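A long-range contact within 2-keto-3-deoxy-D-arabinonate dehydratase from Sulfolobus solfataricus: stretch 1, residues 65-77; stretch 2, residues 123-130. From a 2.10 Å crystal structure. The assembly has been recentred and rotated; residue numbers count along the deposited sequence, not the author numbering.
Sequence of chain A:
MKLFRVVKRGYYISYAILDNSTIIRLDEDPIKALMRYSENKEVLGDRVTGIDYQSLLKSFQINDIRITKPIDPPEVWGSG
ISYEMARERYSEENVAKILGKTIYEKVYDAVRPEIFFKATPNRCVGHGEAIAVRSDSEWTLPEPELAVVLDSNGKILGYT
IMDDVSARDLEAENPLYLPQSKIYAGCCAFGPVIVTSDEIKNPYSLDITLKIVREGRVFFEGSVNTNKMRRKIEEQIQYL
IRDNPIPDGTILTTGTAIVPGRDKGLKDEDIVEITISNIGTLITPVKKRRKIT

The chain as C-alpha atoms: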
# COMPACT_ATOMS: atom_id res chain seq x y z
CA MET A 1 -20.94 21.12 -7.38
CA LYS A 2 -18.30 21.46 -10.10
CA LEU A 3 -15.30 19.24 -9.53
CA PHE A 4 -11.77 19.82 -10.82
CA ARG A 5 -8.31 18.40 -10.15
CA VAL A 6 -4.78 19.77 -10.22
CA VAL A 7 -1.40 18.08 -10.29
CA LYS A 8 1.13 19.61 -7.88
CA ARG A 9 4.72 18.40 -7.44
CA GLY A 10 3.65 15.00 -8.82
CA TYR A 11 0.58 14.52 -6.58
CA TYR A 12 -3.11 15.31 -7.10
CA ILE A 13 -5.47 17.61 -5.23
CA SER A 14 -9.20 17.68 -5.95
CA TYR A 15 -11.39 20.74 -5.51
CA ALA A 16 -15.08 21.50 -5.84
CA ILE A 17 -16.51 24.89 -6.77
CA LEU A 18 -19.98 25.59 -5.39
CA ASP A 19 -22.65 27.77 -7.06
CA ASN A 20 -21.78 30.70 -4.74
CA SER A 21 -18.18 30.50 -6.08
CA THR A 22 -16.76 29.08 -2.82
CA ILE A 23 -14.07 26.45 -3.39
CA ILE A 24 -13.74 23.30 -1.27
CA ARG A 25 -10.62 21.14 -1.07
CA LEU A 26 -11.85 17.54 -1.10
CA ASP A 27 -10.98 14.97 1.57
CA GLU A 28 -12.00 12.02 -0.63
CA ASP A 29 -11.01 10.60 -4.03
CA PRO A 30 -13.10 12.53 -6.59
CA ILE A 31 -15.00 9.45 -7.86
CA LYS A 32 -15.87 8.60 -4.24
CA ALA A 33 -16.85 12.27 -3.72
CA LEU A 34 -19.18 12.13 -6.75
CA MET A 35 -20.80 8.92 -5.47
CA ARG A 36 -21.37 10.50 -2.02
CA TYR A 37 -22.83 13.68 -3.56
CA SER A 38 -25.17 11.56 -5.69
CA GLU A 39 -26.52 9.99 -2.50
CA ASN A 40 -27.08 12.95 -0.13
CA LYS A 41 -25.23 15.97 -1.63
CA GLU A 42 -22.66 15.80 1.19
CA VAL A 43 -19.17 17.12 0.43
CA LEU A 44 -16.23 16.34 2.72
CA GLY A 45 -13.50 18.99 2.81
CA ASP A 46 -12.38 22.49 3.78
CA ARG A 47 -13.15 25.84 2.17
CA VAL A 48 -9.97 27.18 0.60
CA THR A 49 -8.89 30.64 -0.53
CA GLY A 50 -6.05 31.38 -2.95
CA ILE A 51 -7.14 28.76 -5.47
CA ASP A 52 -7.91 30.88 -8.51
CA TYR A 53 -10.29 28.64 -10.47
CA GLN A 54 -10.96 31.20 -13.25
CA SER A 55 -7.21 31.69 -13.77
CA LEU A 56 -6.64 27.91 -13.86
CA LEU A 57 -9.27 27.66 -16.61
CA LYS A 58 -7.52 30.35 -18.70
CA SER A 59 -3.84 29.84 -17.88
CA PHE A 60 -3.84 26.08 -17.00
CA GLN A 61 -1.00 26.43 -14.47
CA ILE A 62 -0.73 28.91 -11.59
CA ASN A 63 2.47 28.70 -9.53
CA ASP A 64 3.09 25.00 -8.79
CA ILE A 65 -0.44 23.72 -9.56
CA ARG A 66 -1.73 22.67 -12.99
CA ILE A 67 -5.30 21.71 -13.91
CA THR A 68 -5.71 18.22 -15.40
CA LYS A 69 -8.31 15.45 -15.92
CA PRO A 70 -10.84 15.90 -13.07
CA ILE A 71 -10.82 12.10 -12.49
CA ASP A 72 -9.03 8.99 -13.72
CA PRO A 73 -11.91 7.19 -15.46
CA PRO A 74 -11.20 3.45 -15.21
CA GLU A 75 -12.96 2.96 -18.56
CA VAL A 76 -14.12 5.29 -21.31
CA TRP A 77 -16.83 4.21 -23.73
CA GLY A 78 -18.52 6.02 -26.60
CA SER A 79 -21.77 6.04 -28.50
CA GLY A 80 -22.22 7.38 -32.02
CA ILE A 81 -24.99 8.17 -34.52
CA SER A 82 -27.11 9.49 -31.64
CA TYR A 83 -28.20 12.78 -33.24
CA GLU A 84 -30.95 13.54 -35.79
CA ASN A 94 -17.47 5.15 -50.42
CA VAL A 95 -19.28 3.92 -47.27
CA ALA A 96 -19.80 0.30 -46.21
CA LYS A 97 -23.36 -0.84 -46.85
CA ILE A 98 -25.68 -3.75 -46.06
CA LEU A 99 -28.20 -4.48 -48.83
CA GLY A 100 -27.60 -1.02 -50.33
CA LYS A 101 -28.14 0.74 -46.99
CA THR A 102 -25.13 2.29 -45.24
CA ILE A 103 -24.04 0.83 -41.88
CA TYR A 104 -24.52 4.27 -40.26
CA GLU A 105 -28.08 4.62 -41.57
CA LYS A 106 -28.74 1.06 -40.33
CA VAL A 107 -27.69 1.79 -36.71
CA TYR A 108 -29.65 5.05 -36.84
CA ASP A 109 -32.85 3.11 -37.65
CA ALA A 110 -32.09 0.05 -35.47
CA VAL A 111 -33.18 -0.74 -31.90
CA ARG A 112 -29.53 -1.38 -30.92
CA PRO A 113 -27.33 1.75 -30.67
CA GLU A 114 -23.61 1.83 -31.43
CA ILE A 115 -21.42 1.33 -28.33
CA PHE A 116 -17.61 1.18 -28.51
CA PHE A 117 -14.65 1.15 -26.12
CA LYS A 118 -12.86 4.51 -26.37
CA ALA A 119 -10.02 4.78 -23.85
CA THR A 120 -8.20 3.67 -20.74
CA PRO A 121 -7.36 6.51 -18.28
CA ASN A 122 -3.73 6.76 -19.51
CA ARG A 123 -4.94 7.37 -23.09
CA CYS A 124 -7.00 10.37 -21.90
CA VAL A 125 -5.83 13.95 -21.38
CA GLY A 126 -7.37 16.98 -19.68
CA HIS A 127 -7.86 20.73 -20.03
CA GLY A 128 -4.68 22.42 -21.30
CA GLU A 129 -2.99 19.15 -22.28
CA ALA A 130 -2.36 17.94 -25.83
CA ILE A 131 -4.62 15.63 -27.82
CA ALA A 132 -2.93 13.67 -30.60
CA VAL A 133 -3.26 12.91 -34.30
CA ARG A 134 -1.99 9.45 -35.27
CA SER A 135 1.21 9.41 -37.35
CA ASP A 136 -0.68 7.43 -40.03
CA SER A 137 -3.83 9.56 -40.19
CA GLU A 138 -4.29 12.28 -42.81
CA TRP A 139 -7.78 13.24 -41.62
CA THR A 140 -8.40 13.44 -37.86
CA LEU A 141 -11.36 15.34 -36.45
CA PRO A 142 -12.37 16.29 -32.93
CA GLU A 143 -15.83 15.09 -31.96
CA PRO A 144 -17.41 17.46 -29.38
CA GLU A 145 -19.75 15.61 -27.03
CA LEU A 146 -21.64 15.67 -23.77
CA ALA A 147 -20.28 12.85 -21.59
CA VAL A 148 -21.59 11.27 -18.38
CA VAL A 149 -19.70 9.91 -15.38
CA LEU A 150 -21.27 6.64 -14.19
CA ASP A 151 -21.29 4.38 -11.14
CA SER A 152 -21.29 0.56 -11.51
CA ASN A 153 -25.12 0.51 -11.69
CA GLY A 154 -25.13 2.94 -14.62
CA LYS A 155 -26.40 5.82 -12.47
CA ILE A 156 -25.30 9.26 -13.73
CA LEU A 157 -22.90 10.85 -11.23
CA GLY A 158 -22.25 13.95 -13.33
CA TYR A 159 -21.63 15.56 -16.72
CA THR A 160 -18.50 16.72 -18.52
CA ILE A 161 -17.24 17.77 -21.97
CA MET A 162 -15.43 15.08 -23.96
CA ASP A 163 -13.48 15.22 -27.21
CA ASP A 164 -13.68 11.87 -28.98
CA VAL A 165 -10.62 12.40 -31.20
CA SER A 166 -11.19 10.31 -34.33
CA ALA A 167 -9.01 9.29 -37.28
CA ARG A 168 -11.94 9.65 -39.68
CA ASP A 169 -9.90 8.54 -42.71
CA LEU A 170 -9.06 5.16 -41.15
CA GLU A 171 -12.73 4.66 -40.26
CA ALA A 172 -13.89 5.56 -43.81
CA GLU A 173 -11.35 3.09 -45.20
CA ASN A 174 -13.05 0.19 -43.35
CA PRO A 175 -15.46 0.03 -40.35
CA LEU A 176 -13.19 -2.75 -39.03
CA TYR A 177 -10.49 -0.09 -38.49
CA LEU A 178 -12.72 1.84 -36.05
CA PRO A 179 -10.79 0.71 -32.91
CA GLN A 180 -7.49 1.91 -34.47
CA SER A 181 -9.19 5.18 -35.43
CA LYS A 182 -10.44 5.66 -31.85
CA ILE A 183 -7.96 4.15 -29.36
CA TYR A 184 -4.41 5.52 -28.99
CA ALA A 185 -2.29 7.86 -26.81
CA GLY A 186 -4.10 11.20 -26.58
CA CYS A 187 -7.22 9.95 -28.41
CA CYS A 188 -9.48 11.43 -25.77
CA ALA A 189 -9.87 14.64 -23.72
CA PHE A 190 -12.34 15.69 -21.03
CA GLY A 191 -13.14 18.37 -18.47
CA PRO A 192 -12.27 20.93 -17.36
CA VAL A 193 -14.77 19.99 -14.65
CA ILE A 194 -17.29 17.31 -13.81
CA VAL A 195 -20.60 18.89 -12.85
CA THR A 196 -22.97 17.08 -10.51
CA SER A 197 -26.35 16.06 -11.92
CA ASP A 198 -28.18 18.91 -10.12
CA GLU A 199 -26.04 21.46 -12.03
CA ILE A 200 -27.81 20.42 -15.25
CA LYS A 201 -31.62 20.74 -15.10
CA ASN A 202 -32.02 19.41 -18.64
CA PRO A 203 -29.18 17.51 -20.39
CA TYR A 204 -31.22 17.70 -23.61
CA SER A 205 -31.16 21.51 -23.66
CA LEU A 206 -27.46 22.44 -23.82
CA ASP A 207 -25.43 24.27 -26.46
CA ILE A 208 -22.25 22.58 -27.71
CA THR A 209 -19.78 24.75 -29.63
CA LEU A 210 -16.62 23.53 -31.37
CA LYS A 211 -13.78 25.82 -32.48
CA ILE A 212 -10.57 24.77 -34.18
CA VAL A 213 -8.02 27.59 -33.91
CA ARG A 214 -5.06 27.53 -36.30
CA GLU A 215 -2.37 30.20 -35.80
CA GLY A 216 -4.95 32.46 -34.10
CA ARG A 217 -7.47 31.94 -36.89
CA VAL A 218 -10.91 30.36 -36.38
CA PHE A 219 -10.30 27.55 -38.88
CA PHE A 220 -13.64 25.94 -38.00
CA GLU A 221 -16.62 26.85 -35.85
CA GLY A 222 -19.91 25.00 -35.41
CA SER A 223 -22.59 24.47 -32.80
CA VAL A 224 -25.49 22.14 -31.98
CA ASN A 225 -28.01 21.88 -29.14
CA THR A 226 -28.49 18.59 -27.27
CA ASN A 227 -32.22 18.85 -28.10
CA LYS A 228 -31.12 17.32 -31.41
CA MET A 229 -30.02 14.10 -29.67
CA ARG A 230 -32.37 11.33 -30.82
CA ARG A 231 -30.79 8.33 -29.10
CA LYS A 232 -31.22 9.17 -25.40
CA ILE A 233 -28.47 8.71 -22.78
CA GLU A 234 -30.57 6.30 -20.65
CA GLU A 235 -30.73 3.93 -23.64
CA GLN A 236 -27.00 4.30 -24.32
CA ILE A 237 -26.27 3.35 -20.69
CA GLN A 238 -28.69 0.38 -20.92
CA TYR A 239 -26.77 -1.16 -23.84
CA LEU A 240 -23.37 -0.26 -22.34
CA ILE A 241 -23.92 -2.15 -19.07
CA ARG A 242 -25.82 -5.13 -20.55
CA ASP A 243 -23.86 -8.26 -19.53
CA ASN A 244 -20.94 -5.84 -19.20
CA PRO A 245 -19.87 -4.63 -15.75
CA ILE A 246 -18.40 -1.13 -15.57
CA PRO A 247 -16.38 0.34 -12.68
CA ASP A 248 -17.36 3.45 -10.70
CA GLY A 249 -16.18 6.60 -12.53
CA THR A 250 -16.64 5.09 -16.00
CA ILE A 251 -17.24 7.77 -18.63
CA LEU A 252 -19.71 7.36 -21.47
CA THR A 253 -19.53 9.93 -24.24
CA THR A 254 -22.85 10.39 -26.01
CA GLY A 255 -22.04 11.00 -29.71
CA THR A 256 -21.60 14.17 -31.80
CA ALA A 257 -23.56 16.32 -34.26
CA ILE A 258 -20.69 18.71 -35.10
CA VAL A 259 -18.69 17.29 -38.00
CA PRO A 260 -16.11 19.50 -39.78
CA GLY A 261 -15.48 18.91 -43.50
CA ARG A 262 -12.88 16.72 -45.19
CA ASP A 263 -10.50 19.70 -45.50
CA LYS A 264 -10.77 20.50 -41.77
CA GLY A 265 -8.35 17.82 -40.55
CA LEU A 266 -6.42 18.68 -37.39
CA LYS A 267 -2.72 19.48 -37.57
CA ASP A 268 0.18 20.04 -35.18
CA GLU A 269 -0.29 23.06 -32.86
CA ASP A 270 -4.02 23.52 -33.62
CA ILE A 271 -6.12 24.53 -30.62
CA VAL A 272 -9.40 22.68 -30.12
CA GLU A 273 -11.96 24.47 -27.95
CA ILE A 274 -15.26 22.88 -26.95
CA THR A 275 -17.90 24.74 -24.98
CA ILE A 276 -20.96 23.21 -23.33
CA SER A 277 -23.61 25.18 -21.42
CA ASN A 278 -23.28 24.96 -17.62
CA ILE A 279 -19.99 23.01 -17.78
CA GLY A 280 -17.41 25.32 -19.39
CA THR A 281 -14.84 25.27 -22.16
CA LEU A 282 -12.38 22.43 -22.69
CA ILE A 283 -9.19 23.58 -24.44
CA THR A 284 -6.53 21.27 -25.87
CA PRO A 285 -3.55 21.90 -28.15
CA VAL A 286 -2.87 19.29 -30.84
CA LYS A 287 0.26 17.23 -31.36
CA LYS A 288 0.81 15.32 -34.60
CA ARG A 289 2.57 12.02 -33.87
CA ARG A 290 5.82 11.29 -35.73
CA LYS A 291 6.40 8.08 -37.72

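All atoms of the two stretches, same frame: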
# COMPACT_ATOMS: atom_id res chain seq x y z
N ILE A 65 0.73 24.56 -9.26
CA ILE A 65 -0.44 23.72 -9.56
C ILE A 65 -0.87 23.84 -11.03
O ILE A 65 -0.86 24.93 -11.60
CB ILE A 65 -1.64 23.97 -8.60
CG1 ILE A 65 -2.29 25.34 -8.84
CG2 ILE A 65 -1.22 23.79 -7.14
CD1 ILE A 65 -3.60 25.57 -8.10
N ARG A 66 -1.26 22.71 -11.61
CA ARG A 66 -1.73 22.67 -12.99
C ARG A 66 -3.01 21.84 -13.09
O ARG A 66 -3.05 20.70 -12.63
CB ARG A 66 -0.64 22.11 -13.90
CG ARG A 66 -1.02 22.10 -15.38
CD ARG A 66 0.09 21.52 -16.26
NE ARG A 66 0.40 20.12 -15.97
CZ ARG A 66 -0.32 19.08 -16.38
NH1 ARG A 66 -1.43 19.25 -17.08
NH2 ARG A 66 0.06 17.85 -16.06
N ILE A 67 -4.04 22.42 -13.71
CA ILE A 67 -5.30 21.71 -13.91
C ILE A 67 -5.08 20.50 -14.84
O ILE A 67 -4.21 20.52 -15.71
CB ILE A 67 -6.43 22.66 -14.42
CG1 ILE A 67 -7.81 22.01 -14.27
CG2 ILE A 67 -6.14 23.15 -15.86
CD1 ILE A 67 -8.99 22.97 -14.44
N THR A 68 -5.85 19.44 -14.61
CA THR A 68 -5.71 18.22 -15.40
C THR A 68 -7.07 17.53 -15.55
O THR A 68 -8.11 18.17 -15.34
CB THR A 68 -4.60 17.28 -14.82
OG1 THR A 68 -4.38 16.17 -15.70
CG2 THR A 68 -4.95 16.78 -13.41
N LYS A 69 -7.08 16.26 -15.94
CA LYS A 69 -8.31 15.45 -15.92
C LYS A 69 -8.90 15.53 -14.51
O LYS A 69 -8.17 15.34 -13.54
CB LYS A 69 -8.00 13.99 -16.26
CG LYS A 69 -7.57 13.74 -17.69
CD LYS A 69 -7.12 12.28 -17.88
CE LYS A 69 -5.71 12.07 -17.35
NZ LYS A 69 -5.12 10.80 -17.82
N PRO A 70 -10.21 15.84 -14.40
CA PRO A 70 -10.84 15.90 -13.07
C PRO A 70 -10.90 14.55 -12.32
O PRO A 70 -10.94 14.54 -11.09
CB PRO A 70 -12.25 16.43 -13.36
CG PRO A 70 -12.48 16.15 -14.79
CD PRO A 70 -11.15 16.19 -15.47
N ILE A 71 -10.91 13.45 -13.07
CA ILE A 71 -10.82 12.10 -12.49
C ILE A 71 -9.97 11.22 -13.40
O ILE A 71 -9.68 11.60 -14.54
CB ILE A 71 -12.21 11.39 -12.31
CG1 ILE A 71 -12.90 11.17 -13.67
CG2 ILE A 71 -13.11 12.15 -11.31
CD1 ILE A 71 -14.16 10.29 -13.60
N ASP A 72 -9.57 10.06 -12.89
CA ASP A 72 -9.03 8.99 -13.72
C ASP A 72 -10.16 8.00 -13.99
O ASP A 72 -10.48 7.17 -13.13
CB ASP A 72 -7.86 8.29 -13.01
CG ASP A 72 -6.68 9.22 -12.73
OD1 ASP A 72 -6.24 9.93 -13.66
OD2 ASP A 72 -6.20 9.25 -11.57
N PRO A 73 -10.79 8.09 -15.18
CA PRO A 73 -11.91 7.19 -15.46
C PRO A 73 -11.39 5.79 -15.78
O PRO A 73 -10.61 5.63 -16.72
CB PRO A 73 -12.57 7.82 -16.69
CG PRO A 73 -11.45 8.53 -17.40
CD PRO A 73 -10.48 8.97 -16.33
N PRO A 74 -11.79 4.78 -14.99
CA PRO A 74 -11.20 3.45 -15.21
C PRO A 74 -11.47 2.94 -16.62
O PRO A 74 -10.63 2.25 -17.19
CB PRO A 74 -11.89 2.58 -14.15
CG PRO A 74 -12.34 3.55 -13.10
CD PRO A 74 -12.75 4.77 -13.87
N GLU A 75 -12.62 3.30 -17.19
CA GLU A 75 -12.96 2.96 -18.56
C GLU A 75 -13.64 4.14 -19.22
O GLU A 75 -14.37 4.89 -18.57
CB GLU A 75 -13.88 1.73 -18.62
CG GLU A 75 -13.24 0.46 -18.07
CD GLU A 75 -14.14 -0.77 -18.16
OE1 GLU A 75 -15.23 -0.71 -18.78
OE2 GLU A 75 -13.74 -1.81 -17.60
N VAL A 76 -13.39 4.31 -20.52
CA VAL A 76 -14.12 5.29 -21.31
C VAL A 76 -14.76 4.59 -22.50
O VAL A 76 -14.09 3.89 -23.26
CB VAL A 76 -13.23 6.47 -21.81
CG1 VAL A 76 -14.07 7.49 -22.56
CG2 VAL A 76 -12.51 7.14 -20.64
N TRP A 77 -16.07 4.79 -22.64
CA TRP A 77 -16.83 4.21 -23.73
C TRP A 77 -17.51 5.33 -24.52
O TRP A 77 -17.75 6.42 -23.99
CB TRP A 77 -17.89 3.25 -23.19
CG TRP A 77 -17.34 1.99 -22.58
CD1 TRP A 77 -16.76 1.85 -21.35
CD2 TRP A 77 -17.35 0.68 -23.17
NE1 TRP A 77 -16.40 0.54 -21.13
CE2 TRP A 77 -16.75 -0.20 -22.23
CE3 TRP A 77 -17.81 0.16 -24.39
CZ2 TRP A 77 -16.59 -1.57 -22.49
CZ3 TRP A 77 -17.65 -1.20 -24.64
CH2 TRP A 77 -17.05 -2.05 -23.69
N ARG A 123 -4.78 6.89 -21.71
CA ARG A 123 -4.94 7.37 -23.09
C ARG A 123 -5.75 8.67 -23.15
O ARG A 123 -5.93 9.24 -24.22
CB ARG A 123 -5.58 6.29 -23.97
CG ARG A 123 -4.68 5.09 -24.27
CD ARG A 123 -5.39 4.09 -25.17
NE ARG A 123 -4.55 2.95 -25.56
CZ ARG A 123 -4.42 1.82 -24.86
NH1 ARG A 123 -5.07 1.67 -23.71
NH2 ARG A 123 -3.63 0.85 -25.30
N CYS A 124 -6.24 9.12 -22.00
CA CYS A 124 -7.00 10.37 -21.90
C CYS A 124 -6.11 11.52 -21.44
O CYS A 124 -5.13 11.31 -20.72
CB CYS A 124 -8.16 10.23 -20.92
SG CYS A 124 -9.33 8.92 -21.32
N VAL A 125 -6.48 12.73 -21.85
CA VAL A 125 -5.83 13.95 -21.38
C VAL A 125 -6.89 14.92 -20.88
O VAL A 125 -8.09 14.68 -21.07
CB VAL A 125 -4.95 14.62 -22.48
CG1 VAL A 125 -3.94 13.63 -23.05
CG2 VAL A 125 -5.81 15.21 -23.59
N GLY A 126 -6.46 15.99 -20.23
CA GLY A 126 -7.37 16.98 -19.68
C GLY A 126 -7.21 18.37 -20.27
O GLY A 126 -6.48 18.56 -21.25
N HIS A 127 -7.93 19.31 -19.68
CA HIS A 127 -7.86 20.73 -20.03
C HIS A 127 -6.41 21.21 -20.06
O HIS A 127 -5.66 21.01 -19.10
CB HIS A 127 -8.68 21.52 -19.02
CG HIS A 127 -8.90 22.96 -19.39
ND1 HIS A 127 -9.59 23.34 -20.52
CD2 HIS A 127 -8.55 24.10 -18.76
CE1 HIS A 127 -9.63 24.66 -20.58
NE2 HIS A 127 -9.01 25.15 -19.51
N GLY A 128 -6.01 21.82 -21.17
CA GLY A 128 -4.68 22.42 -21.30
C GLY A 128 -3.59 21.45 -21.72
O GLY A 128 -2.44 21.85 -21.92
N GLU A 129 -3.95 20.17 -21.87
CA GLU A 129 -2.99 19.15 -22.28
C GLU A 129 -3.25 18.81 -23.74
O GLU A 129 -4.32 19.10 -24.27
CB GLU A 129 -3.12 17.91 -21.38
CG GLU A 129 -3.04 18.24 -19.88
CD GLU A 129 -3.28 17.04 -18.96
OE1 GLU A 129 -3.88 16.04 -19.41
OE2 GLU A 129 -2.88 17.13 -17.78
N ALA A 130 -2.27 18.20 -24.40
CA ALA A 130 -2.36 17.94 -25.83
C ALA A 130 -3.11 16.66 -26.19
O ALA A 130 -2.83 15.59 -25.63
CB ALA A 130 -0.97 17.93 -26.45
O HOH W 1 -3.34 21.83 -17.98
O HOH W 2 -0.91 15.17 -16.56
O HOH W 3 -9.75 18.52 -17.61

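Stretch 1 enters the contact at Arg66, which lies in a strand; Ile65, before it, lies out of reach of stretch 2. The CA-to-CB bond of Arg66 points sideways, but the extended first part of the side chain (chi1 and chi2 both t) and a p turn at chi3 bring its guanidinium to Glu129. There NH1 of Arg66 donates to OE2 of Glu129 at 2.7 Å with an N-H...acceptor angle of 176°, a nearly linear hydrogen bond within a salt bridge. The carboxylate oxygen lies at the edge of the guanidinium, near its plane, where the N-H groups point. Water 2 reinforces the pair, accepting from Arg66 NH2 and donating to Glu129 OE2.

Ile67 makes no direct hydrogen bond to stretch 2. Its carbonyl oxygen lies near that of His127, with Ile67 O and His127 O 3.7 Å apart; as both are acceptors, they are joined through water 1, which donates to each and receives a weak bond from Arg66 NH1. The Ile67 side chain meets the imidazole edge-on, CG2 of Ile67 lying 3.9 Å from CD2 of His127, near the ring plane.

At Thr68 the hydroxyl OG1 donates to Glu129 OE2 at 2.7 Å, so this one oxygen accepts from both Arg66 and Thr68. The other carboxylate oxygen, Glu129 OE1, takes the backbone N of Gly126 at 2.7 Å, and Glu129 N bonds back to Gly126 O at 3.1 Å across a type II turn. Glu129 thus braces its own turn while holding stretch 1. On the backbone side, Thr68 O is 4.5 Å from His127 N, and water 3 fills the gap, donating to the carbonyl and accepting from the amide.

The closest pair of CA atoms follows, with CA of Lys69 4.2 Å from CA of Gly126. An ideal CB on Gly126 would lie 2.4 Å from Lys69 N and 2.7 Å from Thr68 C, both clashes, so the absence of a side chain permits this packing. Lys69 runs along stretch 2: its CG is 3.5 Å from Val125 C, its CD is 3.8 Å from Cys124 CB, and its NZ donates to Cys124 O at 2.9 Å.

Residues 70-72 make no contact within 4.5 Å, but the chain returns to Cys124 further on. Pro73 CG reaches Cys124 SG at 4.5 Å, and Val76 CG2 packs more closely against Cys124 SG at 3.7 Å. These apolar contacts close an interface whose polar interactions are concentrated at Arg66 to Lys69.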